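Local coordinates for cell division control protein 4 (Saccharomyces cerevisiae, PDB 3V7D) that serves as the substrate-recognition subunit of an SCF ubiquitin ligase, binding phosphorylated proteins such as the inhibitor Sic1 for ubiquitination and proteasomal degradation, at residues 72-77 and 89-94; 132-137 and 189-194; 251-254 and 259-262; 324-327 and 333-336. The protein carries 1 engineered substitution. All coordinates share one frame; numbering follows the deposited sequence.

Along the chain the four contacts follow in series, first in the helical part and then round a β-propeller of eight blades. Contact 1 joins helices 71-81 and 87-106, the last two helices before the propeller strands. Contact 2 bridges the blades of WD repeats 1 and 2, its centre about 27 Å from that of contact 1. Contact 3, centred about 22 Å from contact 2, lies at the rim, where an added strand precedes the entry into another sheet. Contact 4 is a hairpin within WD repeat 5, across the chain's centre from contact 2, about 33 Å between centres. Together they sample how the substrate-binding propeller is built and how helices lead into it.

Contact 1 (72-77 and 89-94); sequences NSLNLK and DRLRLS
L91 reaches from helix 87-106 to N75 and L74 on helix 71-81, a helix-helix packing in the α-helical region that joins the F-box part of Cdc4 to its WD40 propeller. The two short segments run almost perpendicular, 98° between their directions, and their axes come no nearer than 10.5 Å, so the helices meet through side chains and one bridging water. In L91, CB leaves the backbone running past helix 71-81 rather than at it, and the branch beyond closes the distance. CG lies anti to the carbonyl carbon (chi1 -69°), which carries the branch toward N75, 4.1 Å from its OD1. Of the methyls, CD2, not CD1, goes across: it meets N75 OD1 at 3.6 Å and L74 CD2 at 4.3 Å, one polar and one apolar neighbour for the same carbon. The side chains of L91 and N75 cross obliquely. L91 is buried because further groups surround it: F71 and L78 from helix 71-81, and T53, W56 and L60 from helix 53-62. One turn further along, the other methyl of L74, CD1, looks onto S94 OG at 4.4 Å, a loose approach. Away from the neighbouring helix, R92 pairs with D89, whose carboxylate has R50 as a second partner, and R92 also bonds a polar side chain on the chain of another protein. Nearer N75, a water links the helices. It donates to N75 O and, weakly, to N75 OD1, and accepts from the guanidinium of R90, the water oxygen lying 2.8 Å from R90 NH1.

Contact 2 (132-137 and 189-194); sequences DNYVIT and DIKKGC
The ring of Y134 has one face covered by I190, whose CD1 sits almost over its centre, 3.9 Å from the centroid and only 9° off the normal, a CH-π contact. This joins two neighbouring blades of the WD40 propeller: Y134 opens strand 134-139 in WD repeat 1, while I190 sits in the turn that follows strand 185-189 of WD repeat 2. CG of Y134 lies anti to the carbonyl carbon (chi1 -69°), which turns the ring toward I190. I190 offers it a second methyl, CG2, 3.9 Å from Y134 CE1 and equally far from CZ. The two side chains run past each other in opposite directions. At the hydroxyl end K191 crosses at about a right angle, its CG 4.0 Å from Y134 OH. Two residues along the strand, I136 points the same way as Y134 and meets I190 tip to tip, CD1 to CD1 at 3.9 Å. I190 CD1 thus sits in the corner formed by the Y134 ring and the tip of I136, with L176 of its own blade alongside. With an alanine in place of Y134 the ring face is gone, and I190 would probably be left with a gap beside both its methyls and freer to turn. The turn bearing I190 is held by several bonds, many of them weak. G193 and C194 both face D189 in a G1 β-bulge, and the amine of K191 bends back to the carbonyl of G173, with a weaker salt bridge to D189. The D189 carboxylate also forms an Asx motif: OD1, approached from above the carboxylate plane, accepts from K192 N at 2.9 Å.

Contact 3 (251-254 and 259-262); sequences LVFH and NPYF
N259, whose amide stacks against the ring of F253, forms an Asx turn: its OD1 accepts the backbone N-H of Y261, OD1 to N 2.8 Å, from a donor raised above the carbonyl plane. The contact lies on the rim of the WD40 propeller. There strand 251-253 is added in parallel to strand 194-199 at the edge of one blade, and 259-262 turns the chain into strand 262-266 of another. A type I β-turn spans N259 to F262, closed by F262 N bonding N259 O at 2.9 Å, so backbone and side chain of N259 both fix the bend. With chi1 at -175° the amide of N259 swings over F253, and its rotation about CB-CG leaves the two planes only 12° apart. OD1 stands above the ring, offset toward its rim, while ND2 lies 3.5 Å from F253 CB. Farther out along the ring, P260 CD presses on F253 CE2 at 3.5 Å. Y261 completes the cluster as an offset edge-to-face pair, its edge turned to the face of F253 with centroids 5.9 Å apart. The Y261 ring in turn meets that of H197 on strand 194-199. An alanine at N259 takes away the whole amide, and it would probably leave Y261 N without its side-chain acceptor and F253 without the amide stacked on its ring. Nearest of all the Y261 ring atoms to F253 is CE2, 4.0 Å from F253 CZ.

Contact 4 (324-327 and 333-336); sequences RCIS and TIRI
I326 packs closely against I334 and I336, the three side chains lying side by side and pointing the same way. I326 CG1 touches I336 CD1 at 3.8 Å, and I326 CG2 meets I334 CG2 at the same distance; L365 of strand 364-369 adds to this buried layer. The backbones are closely joined as well. S327 and R335 form a hydrogen-bonded antiparallel pair, S327 N to R335 O and R335 N to S327 O both 2.9 Å, flanked by a CA-H...O approach of I334 CA to S327 O at 3.2 Å. This is the middle hairpin of a WD40 blade, strands 324-329 and 334-338 of WD repeat 5. S327 OG bonds H309 NE2 and W337 NE1, consistent with the Ser-His-Trp part of the tetrad that braces such repeats. S327 OG stands between backbone N and carbonyl carbon (chi1 62°), 3.4 Å from R335 CB. Beyond CB the fit slackens: the extended chain of R335, a partly exposed residue, leads its guanidinium away from S327. R324 is looser too, its CD no nearer than 4.3 Å to I336 CG2, while NH1 is held by N380 O and Y382 OH.

Contact 1 (72-77 and 89-94)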
loop_
_atom_site.group_PDB
_atom_site.type_symbol
_atom_site.label_atom_id
_atom_site.label_comp_id
_atom_site.label_asym_id
_atom_site.label_seq_id
_atom_site.Cartn_x
_atom_site.Cartn_y
_atom_site.Cartn_z
ATOM N N ASN B 72 7.932 8.297 4.134
ATOM C CA ASN B 72 8.005 9.502 4.956
ATOM C C ASN B 72 6.744 9.758 5.780
ATOM O O ASN B 72 6.825 10.103 6.958
ATOM C CB ASN B 72 8.331 10.726 4.097
ATOM C CG ASN B 72 9.796 10.793 3.716
ATOM O OD1 ASN B 72 10.656 10.257 4.417
ATOM N ND2 ASN B 72 10.091 11.456 2.600
ATOM N N SER B 73 5.582 9.594 5.159
ATOM C CA SER B 73 4.320 9.770 5.866
ATOM C C SER B 73 4.134 8.710 6.955
ATOM O O SER B 73 3.544 8.983 8.004
ATOM C CB SER B 73 3.144 9.751 4.885
ATOM O OG SER B 73 1.950 9.342 5.532
ATOM N N LEU B 74 4.639 7.504 6.709
ATOM C CA LEU B 74 4.568 6.443 7.710
ATOM C C LEU B 74 5.440 6.791 8.907
ATOM O O LEU B 74 4.998 6.695 10.050
ATOM C CB LEU B 74 5.002 5.091 7.138
ATOM C CG LEU B 74 5.050 3.977 8.195
ATOM C CD1 LEU B 74 3.644 3.607 8.653
ATOM C CD2 LEU B 74 5.808 2.748 7.709
ATOM N N ASN B 75 6.677 7.196 8.626
ATOM C CA ASN B 75 7.642 7.572 9.658
ATOM C C ASN B 75 7.126 8.645 10.601
ATOM O O ASN B 75 7.258 8.528 11.817
ATOM C CB ASN B 75 8.948 8.049 9.025
ATOM C CG ASN B 75 10.015 6.986 9.042
ATOM O OD1 ASN B 75 10.076 6.170 9.961
ATOM N ND2 ASN B 75 10.862 6.982 8.020
ATOM N N LEU B 76 6.542 9.689 10.025
ATOM C CA LEU B 76 5.976 10.785 10.799
ATOM C C LEU B 76 4.833 10.303 11.692
ATOM O O LEU B 76 4.779 10.614 12.884
ATOM C CB LEU B 76 5.469 11.876 9.860
ATOM C CG LEU B 76 4.974 13.129 10.576
ATOM C CD1 LEU B 76 6.109 13.762 11.364
ATOM C CD2 LEU B 76 4.408 14.100 9.578
ATOM N N LYS B 77 3.918 9.544 11.100
ATOM C CA LYS B 77 2.815 8.938 11.835
ATOM C C LYS B 77 3.327 8.081 13.001
ATOM O O LYS B 77 2.765 8.102 14.101
ATOM C CB LYS B 77 1.966 8.099 10.880
ATOM C CG LYS B 77 0.721 7.496 11.498
ATOM C CD LYS B 77 -0.130 6.795 10.439
ATOM C CE LYS B 77 -0.246 5.287 10.685
ATOM N NZ LYS B 77 -1.020 4.592 9.607
ATOM N N ASP B 89 13.287 1.242 16.036
ATOM C CA ASP B 89 12.339 0.534 16.885
ATOM C C ASP B 89 10.896 0.821 16.458
ATOM O O ASP B 89 10.041 -0.061 16.526
ATOM C CB ASP B 89 12.555 0.890 18.362
ATOM C CG ASP B 89 13.885 0.371 18.906
ATOM O OD1 ASP B 89 14.437 -0.603 18.346
ATOM O OD2 ASP B 89 14.380 0.938 19.902
ATOM N N ARG B 90 10.638 2.051 16.020
ATOM C CA ARG B 90 9.331 2.426 15.500
ATOM C C ARG B 90 8.970 1.527 14.325
ATOM O O ARG B 90 7.871 0.972 14.270
ATOM C CB ARG B 90 9.322 3.885 15.035
ATOM C CG ARG B 90 9.232 4.917 16.141
ATOM C CD ARG B 90 9.436 6.326 15.590
ATOM N NE ARG B 90 9.445 7.336 16.647
ATOM C CZ ARG B 90 10.014 8.533 16.531
ATOM N NH1 ARG B 90 10.630 8.868 15.404
ATOM N NH2 ARG B 90 9.976 9.393 17.541
ATOM N N LEU B 91 9.908 1.387 13.391
ATOM C CA LEU B 91 9.689 0.598 12.188
ATOM C C LEU B 91 9.543 -0.893 12.502
ATOM O O LEU B 91 8.756 -1.593 11.865
ATOM C CB LEU B 91 10.820 0.823 11.183
ATOM C CG LEU B 91 10.901 2.207 10.531
ATOM C CD1 LEU B 91 12.086 2.264 9.591
ATOM C CD2 LEU B 91 9.617 2.556 9.779
ATOM N N ARG B 92 10.305 -1.375 13.480
ATOM C CA ARG B 92 10.198 -2.766 13.900
ATOM C C ARG B 92 8.830 -3.037 14.528
ATOM O O ARG B 92 8.170 -4.018 14.192
ATOM C CB ARG B 92 11.327 -3.149 14.869
ATOM C CG ARG B 92 11.102 -4.493 15.581
ATOM C CD ARG B 92 12.367 -5.005 16.276
ATOM N NE ARG B 92 12.952 -4.008 17.167
ATOM C CZ ARG B 92 12.648 -3.893 18.455
ATOM N NH1 ARG B 92 11.766 -4.720 19.001
ATOM N NH2 ARG B 92 13.222 -2.952 19.193
ATOM N N LEU B 93 8.401 -2.159 15.430
ATOM C CA LEU B 93 7.097 -2.320 16.072
ATOM C C LEU B 93 5.953 -2.241 15.059
ATOM O O LEU B 93 4.982 -2.992 15.142
ATOM C CB LEU B 93 6.895 -1.288 17.186
ATOM C CG LEU B 93 7.784 -1.415 18.435
ATOM C CD1 LEU B 93 7.099 -0.779 19.638
ATOM C CD2 LEU B 93 8.175 -2.863 18.739
ATOM N N SER B 94 6.077 -1.326 14.105
ATOM C CA SER B 94 5.096 -1.203 13.040
ATOM C C SER B 94 5.047 -2.500 12.243
ATOM O O SER B 94 3.969 -2.994 11.912
ATOM C CB SER B 94 5.453 -0.036 12.115
ATOM O OG SER B 94 4.522 0.083 11.054
HETATM O O HOH W 1 9.977 8.044 12.793
#

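Contact 2 (132-137 and 189-194)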
loop_
_atom_site.group_PDB
_atom_site.type_symbol
_atom_site.label_atom_id
_atom_site.label_comp_id
_atom_site.label_asym_id
_atom_site.label_seq_id
_atom_site.Cartn_x
_atom_site.Cartn_y
_atom_site.Cartn_z
ATOM N N ASP B 132 -9.935 8.158 10.134
ATOM C CA ASP B 132 -9.734 8.827 11.416
ATOM C C ASP B 132 -10.559 8.239 12.552
ATOM O O ASP B 132 -11.082 8.986 13.383
ATOM C CB ASP B 132 -10.098 10.307 11.283
ATOM C CG ASP B 132 -8.924 11.222 11.526
ATOM O OD1 ASP B 132 -7.971 10.799 12.211
ATOM O OD2 ASP B 132 -8.970 12.371 11.038
ATOM N N ASN B 133 -10.700 6.916 12.567
ATOM C CA ASN B 133 -11.494 6.226 13.582
ATOM C C ASN B 133 -12.987 6.557 13.520
ATOM O O ASN B 133 -13.738 6.264 14.449
ATOM C CB ASN B 133 -10.919 6.477 14.978
ATOM C CG ASN B 133 -9.433 6.181 15.049
ATOM O OD1 ASN B 133 -8.980 5.109 14.643
ATOM N ND2 ASN B 133 -8.663 7.140 15.550
ATOM N N TYR B 134 -13.406 7.169 12.416
ATOM C CA TYR B 134 -14.821 7.396 12.157
ATOM C C TYR B 134 -15.300 6.499 11.031
ATOM O O TYR B 134 -14.595 6.295 10.041
ATOM C CB TYR B 134 -15.087 8.839 11.739
ATOM C CG TYR B 134 -14.900 9.882 12.810
ATOM C CD1 TYR B 134 -15.610 9.821 14.002
ATOM C CD2 TYR B 134 -14.047 10.961 12.607
ATOM C CE1 TYR B 134 -15.452 10.790 14.979
ATOM C CE2 TYR B 134 -13.880 11.933 13.573
ATOM C CZ TYR B 134 -14.584 11.846 14.756
ATOM O OH TYR B 134 -14.415 12.819 15.717
ATOM N N VAL B 135 -16.505 5.963 11.182
ATOM C CA VAL B 135 -17.210 5.374 10.056
ATOM C C VAL B 135 -18.415 6.258 9.807
ATOM O O VAL B 135 -19.177 6.559 10.729
ATOM C CB VAL B 135 -17.671 3.930 10.318
ATOM C CG1 VAL B 135 -18.261 3.333 9.041
ATOM C CG2 VAL B 135 -16.513 3.085 10.812
ATOM N N ILE B 136 -18.569 6.697 8.565
ATOM C CA ILE B 136 -19.610 7.657 8.226
ATOM C C ILE B 136 -20.421 7.152 7.041
ATOM O O ILE B 136 -19.860 6.786 6.008
ATOM C CB ILE B 136 -19.002 9.034 7.901
ATOM C CG1 ILE B 136 -18.042 9.464 9.013
ATOM C CG2 ILE B 136 -20.095 10.072 7.710
ATOM C CD1 ILE B 136 -17.152 10.621 8.641
ATOM N N THR B 137 -21.742 7.124 7.197
ATOM C CA THR B 137 -22.621 6.594 6.163
ATOM C C THR B 137 -23.737 7.565 5.803
ATOM O O THR B 137 -24.218 8.321 6.646
ATOM C CB THR B 137 -23.276 5.270 6.602
ATOM O OG1 THR B 137 -23.881 5.447 7.887
ATOM C CG2 THR B 137 -22.243 4.149 6.676
ATOM N N ASP B 189 -19.416 19.524 10.966
ATOM C CA ASP B 189 -18.409 19.339 11.999
ATOM C C ASP B 189 -18.910 18.263 12.953
ATOM O O ASP B 189 -19.875 18.476 13.690
ATOM C CB ASP B 189 -18.163 20.650 12.754
ATOM C CG ASP B 189 -17.010 20.555 13.747
ATOM O OD1 ASP B 189 -16.955 19.589 14.540
ATOM O OD2 ASP B 189 -16.150 21.460 13.738
ATOM N N ILE B 190 -18.253 17.108 12.938
ATOM C CA ILE B 190 -18.655 15.985 13.783
ATOM C C ILE B 190 -18.594 16.332 15.271
ATOM O O ILE B 190 -19.496 15.994 16.037
ATOM C CB ILE B 190 -17.791 14.738 13.508
ATOM C CG1 ILE B 190 -18.068 14.206 12.104
ATOM C CG2 ILE B 190 -18.074 13.647 14.526
ATOM C CD1 ILE B 190 -17.246 12.990 11.734
ATOM N N LYS B 191 -17.538 17.030 15.671
ATOM C CA LYS B 191 -17.324 17.334 17.079
ATOM C C LYS B 191 -18.277 18.401 17.605
ATOM O O LYS B 191 -18.433 18.548 18.817
ATOM C CB LYS B 191 -15.868 17.736 17.330
ATOM C CG LYS B 191 -14.863 16.635 16.993
ATOM C CD LYS B 191 -13.432 17.165 16.939
ATOM C CE LYS B 191 -13.327 18.390 16.041
ATOM N NZ LYS B 191 -13.932 18.143 14.699
ATOM N N LYS B 192 -18.910 19.146 16.700
ATOM C CA LYS B 192 -19.960 20.088 17.086
ATOM C C LYS B 192 -21.324 19.445 16.879
ATOM O O LYS B 192 -22.344 19.945 17.360
ATOM C CB LYS B 192 -19.871 21.385 16.279
ATOM C CG LYS B 192 -18.567 22.144 16.452
ATOM C CD LYS B 192 -18.596 23.466 15.695
ATOM C CE LYS B 192 -17.334 24.278 15.949
ATOM N NZ LYS B 192 -17.426 25.640 15.362
ATOM N N GLY B 193 -21.328 18.328 16.158
ATOM C CA GLY B 193 -22.544 17.587 15.880
ATOM C C GLY B 193 -23.561 18.362 15.063
ATOM O O GLY B 193 -24.766 18.209 15.260
ATOM N N CYS B 194 -23.088 19.189 14.135
ATOM C CA CYS B 194 -24.000 20.008 13.345
ATOM C C CYS B 194 -23.466 20.330 11.959
ATOM O O CYS B 194 -22.294 20.105 11.658
ATOM C CB CYS B 194 -24.308 21.317 14.077
ATOM S SG CYS B 194 -22.928 22.494 14.094
#

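Contact 3 (251-254 and 259-262)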
loop_
_atom_site.group_PDB
_atom_site.type_symbol
_atom_site.label_atom_id
_atom_site.label_comp_id
_atom_site.label_asym_id
_atom_site.label_seq_id
_atom_site.Cartn_x
_atom_site.Cartn_y
_atom_site.Cartn_z
ATOM N N LEU B 251 -24.433 28.148 8.435
ATOM C CA LEU B 251 -24.280 29.314 7.578
ATOM C C LEU B 251 -24.814 28.969 6.199
ATOM O O LEU B 251 -24.172 28.239 5.442
ATOM C CB LEU B 251 -22.811 29.720 7.477
ATOM C CG LEU B 251 -22.262 30.718 8.497
ATOM C CD1 LEU B 251 -22.385 30.191 9.916
ATOM C CD2 LEU B 251 -20.815 31.060 8.173
ATOM N N VAL B 252 -25.993 29.482 5.875
ATOM C CA VAL B 252 -26.629 29.174 4.601
ATOM C C VAL B 252 -26.261 30.206 3.535
ATOM O O VAL B 252 -26.314 31.410 3.782
ATOM C CB VAL B 252 -28.162 29.099 4.749
ATOM C CG1 VAL B 252 -28.804 28.634 3.450
ATOM C CG2 VAL B 252 -28.540 28.171 5.901
ATOM N N PHE B 253 -25.882 29.724 2.354
ATOM C CA PHE B 253 -25.541 30.598 1.233
ATOM C C PHE B 253 -26.423 30.302 0.026
ATOM O O PHE B 253 -26.124 29.412 -0.771
ATOM C CB PHE B 253 -24.069 30.442 0.855
ATOM C CG PHE B 253 -23.120 30.892 1.925
ATOM C CD1 PHE B 253 -22.758 30.038 2.953
ATOM C CD2 PHE B 253 -22.592 32.171 1.906
ATOM C CE1 PHE B 253 -21.886 30.449 3.943
ATOM C CE2 PHE B 253 -21.719 32.589 2.892
ATOM C CZ PHE B 253 -21.365 31.724 3.912
ATOM N N HIS B 254 -27.503 31.065 -0.105
ATOM C CA HIS B 254 -28.495 30.843 -1.150
ATOM C C HIS B 254 -27.994 31.208 -2.545
ATOM O O HIS B 254 -28.524 30.714 -3.541
ATOM C CB HIS B 254 -29.779 31.627 -0.845
ATOM C CG HIS B 254 -30.429 31.251 0.451
ATOM N ND1 HIS B 254 -31.272 30.166 0.576
ATOM C CD2 HIS B 254 -30.364 31.818 1.680
ATOM C CE1 HIS B 254 -31.693 30.079 1.824
ATOM N NE2 HIS B 254 -31.158 31.070 2.515
ATOM N N ASN B 259 -21.416 34.090 -2.190
ATOM C CA ASN B 259 -20.791 33.062 -1.368
ATOM C C ASN B 259 -19.277 33.175 -1.499
ATOM O O ASN B 259 -18.715 32.839 -2.542
ATOM C CB ASN B 259 -21.259 31.680 -1.831
ATOM C CG ASN B 259 -20.746 30.552 -0.954
ATOM O OD1 ASN B 259 -19.824 30.723 -0.155
ATOM N ND2 ASN B 259 -21.344 29.376 -1.112
ATOM N N PRO B 260 -18.603 33.642 -0.436
ATOM C CA PRO B 260 -17.150 33.842 -0.478
ATOM C C PRO B 260 -16.384 32.522 -0.581
ATOM O O PRO B 260 -15.178 32.529 -0.827
ATOM C CB PRO B 260 -16.851 34.538 0.852
ATOM C CG PRO B 260 -17.967 34.132 1.749
ATOM C CD PRO B 260 -19.176 33.990 0.875
ATOM N N TYR B 261 -17.082 31.406 -0.400
ATOM C CA TYR B 261 -16.462 30.095 -0.539
ATOM C C TYR B 261 -16.704 29.523 -1.930
ATOM O O TYR B 261 -16.221 28.441 -2.255
ATOM C CB TYR B 261 -16.977 29.132 0.532
ATOM C CG TYR B 261 -16.744 29.611 1.944
ATOM C CD1 TYR B 261 -15.463 29.664 2.478
ATOM C CD2 TYR B 261 -17.804 30.010 2.748
ATOM C CE1 TYR B 261 -15.244 30.103 3.774
ATOM C CE2 TYR B 261 -17.596 30.451 4.043
ATOM C CZ TYR B 261 -16.315 30.495 4.551
ATOM O OH TYR B 261 -16.105 30.933 5.838
ATOM N N PHE B 262 -17.452 30.253 -2.751
ATOM C CA PHE B 262 -17.729 29.817 -4.114
ATOM C C PHE B 262 -16.609 30.251 -5.059
ATOM O O PHE B 262 -16.140 31.387 -5.004
ATOM C CB PHE B 262 -19.085 30.354 -4.578
ATOM C CG PHE B 262 -19.392 30.074 -6.020
ATOM C CD1 PHE B 262 -19.634 28.784 -6.455
ATOM C CD2 PHE B 262 -19.456 31.108 -6.940
ATOM C CE1 PHE B 262 -19.922 28.527 -7.785
ATOM C CE2 PHE B 262 -19.745 30.856 -8.268
ATOM C CZ PHE B 262 -19.979 29.565 -8.691
#

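Contact 4 (324-327 and 333-336)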
loop_
_atom_site.group_PDB
_atom_site.type_symbol
_atom_site.label_atom_id
_atom_site.label_comp_id
_atom_site.label_asym_id
_atom_site.label_seq_id
_atom_site.Cartn_x
_atom_site.Cartn_y
_atom_site.Cartn_z
ATOM N N ARG B 324 -1.752 9.986 -15.011
ATOM C CA ARG B 324 -2.619 9.271 -15.934
ATOM C C ARG B 324 -4.065 9.333 -15.471
ATOM O O ARG B 324 -4.350 9.652 -14.318
ATOM C CB ARG B 324 -2.205 7.803 -16.035
ATOM C CG ARG B 324 -0.821 7.562 -16.604
ATOM C CD ARG B 324 -0.463 6.086 -16.491
ATOM N NE ARG B 324 0.903 5.812 -16.924
ATOM C CZ ARG B 324 1.508 4.638 -16.775
ATOM N NH1 ARG B 324 0.869 3.628 -16.199
ATOM N NH2 ARG B 324 2.753 4.476 -17.199
ATOM N N CYS B 325 -4.976 9.018 -16.383
ATOM C CA CYS B 325 -6.375 8.875 -16.028
ATOM C C CYS B 325 -6.876 7.490 -16.397
ATOM O O CYS B 325 -6.570 6.967 -17.473
ATOM C CB CYS B 325 -7.236 9.922 -16.729
ATOM S SG CYS B 325 -9.003 9.612 -16.505
ATOM N N ILE B 326 -7.653 6.907 -15.496
ATOM C CA ILE B 326 -8.279 5.617 -15.735
ATOM C C ILE B 326 -9.785 5.825 -15.774
ATOM O O ILE B 326 -10.345 6.480 -14.893
ATOM C CB ILE B 326 -7.931 4.630 -14.612
ATOM C CG1 ILE B 326 -6.415 4.538 -14.453
ATOM C CG2 ILE B 326 -8.542 3.265 -14.888
ATOM C CD1 ILE B 326 -5.966 4.253 -13.039
ATOM N N SER B 327 -10.436 5.286 -16.801
ATOM C CA SER B 327 -11.874 5.478 -16.972
ATOM C C SER B 327 -12.589 4.149 -17.168
ATOM O O SER B 327 -12.093 3.268 -17.869
ATOM C CB SER B 327 -12.154 6.405 -18.158
ATOM O OG SER B 327 -11.668 5.857 -19.373
ATOM N N THR B 333 -15.485 -1.416 -21.386
ATOM C CA THR B 333 -14.047 -1.200 -21.516
ATOM C C THR B 333 -13.494 -0.303 -20.417
ATOM O O THR B 333 -14.224 0.479 -19.798
ATOM C CB THR B 333 -13.663 -0.588 -22.884
ATOM O OG1 THR B 333 -14.029 0.797 -22.916
ATOM C CG2 THR B 333 -14.350 -1.324 -24.022
ATOM N N ILE B 334 -12.194 -0.435 -20.180
ATOM C CA ILE B 334 -11.461 0.467 -19.308
ATOM C C ILE B 334 -10.393 1.152 -20.144
ATOM O O ILE B 334 -9.661 0.491 -20.880
ATOM C CB ILE B 334 -10.764 -0.292 -18.177
ATOM C CG1 ILE B 334 -11.791 -1.035 -17.322
ATOM C CG2 ILE B 334 -9.950 0.662 -17.325
ATOM C CD1 ILE B 334 -11.194 -2.166 -16.513
ATOM N N ARG B 335 -10.300 2.473 -20.041
ATOM C CA ARG B 335 -9.294 3.200 -20.807
ATOM C C ARG B 335 -8.258 3.876 -19.925
ATOM O O ARG B 335 -8.577 4.414 -18.870
ATOM C CB ARG B 335 -9.943 4.220 -21.750
ATOM C CG ARG B 335 -10.630 3.580 -22.943
ATOM C CD ARG B 335 -11.143 4.613 -23.919
ATOM N NE ARG B 335 -11.450 4.006 -25.209
ATOM C CZ ARG B 335 -11.239 4.600 -26.380
ATOM N NH1 ARG B 335 -10.718 5.819 -26.422
ATOM N NH2 ARG B 335 -11.545 3.976 -27.508
ATOM N N ILE B 336 -7.011 3.835 -20.379
ATOM C CA ILE B 336 -5.913 4.500 -19.700
ATOM C C ILE B 336 -5.482 5.679 -20.557
ATOM O O ILE B 336 -5.200 5.518 -21.743
ATOM C CB ILE B 336 -4.717 3.548 -19.522
ATOM C CG1 ILE B 336 -5.171 2.231 -18.881
ATOM C CG2 ILE B 336 -3.616 4.218 -18.707
ATOM C CD1 ILE B 336 -5.727 2.385 -17.482
#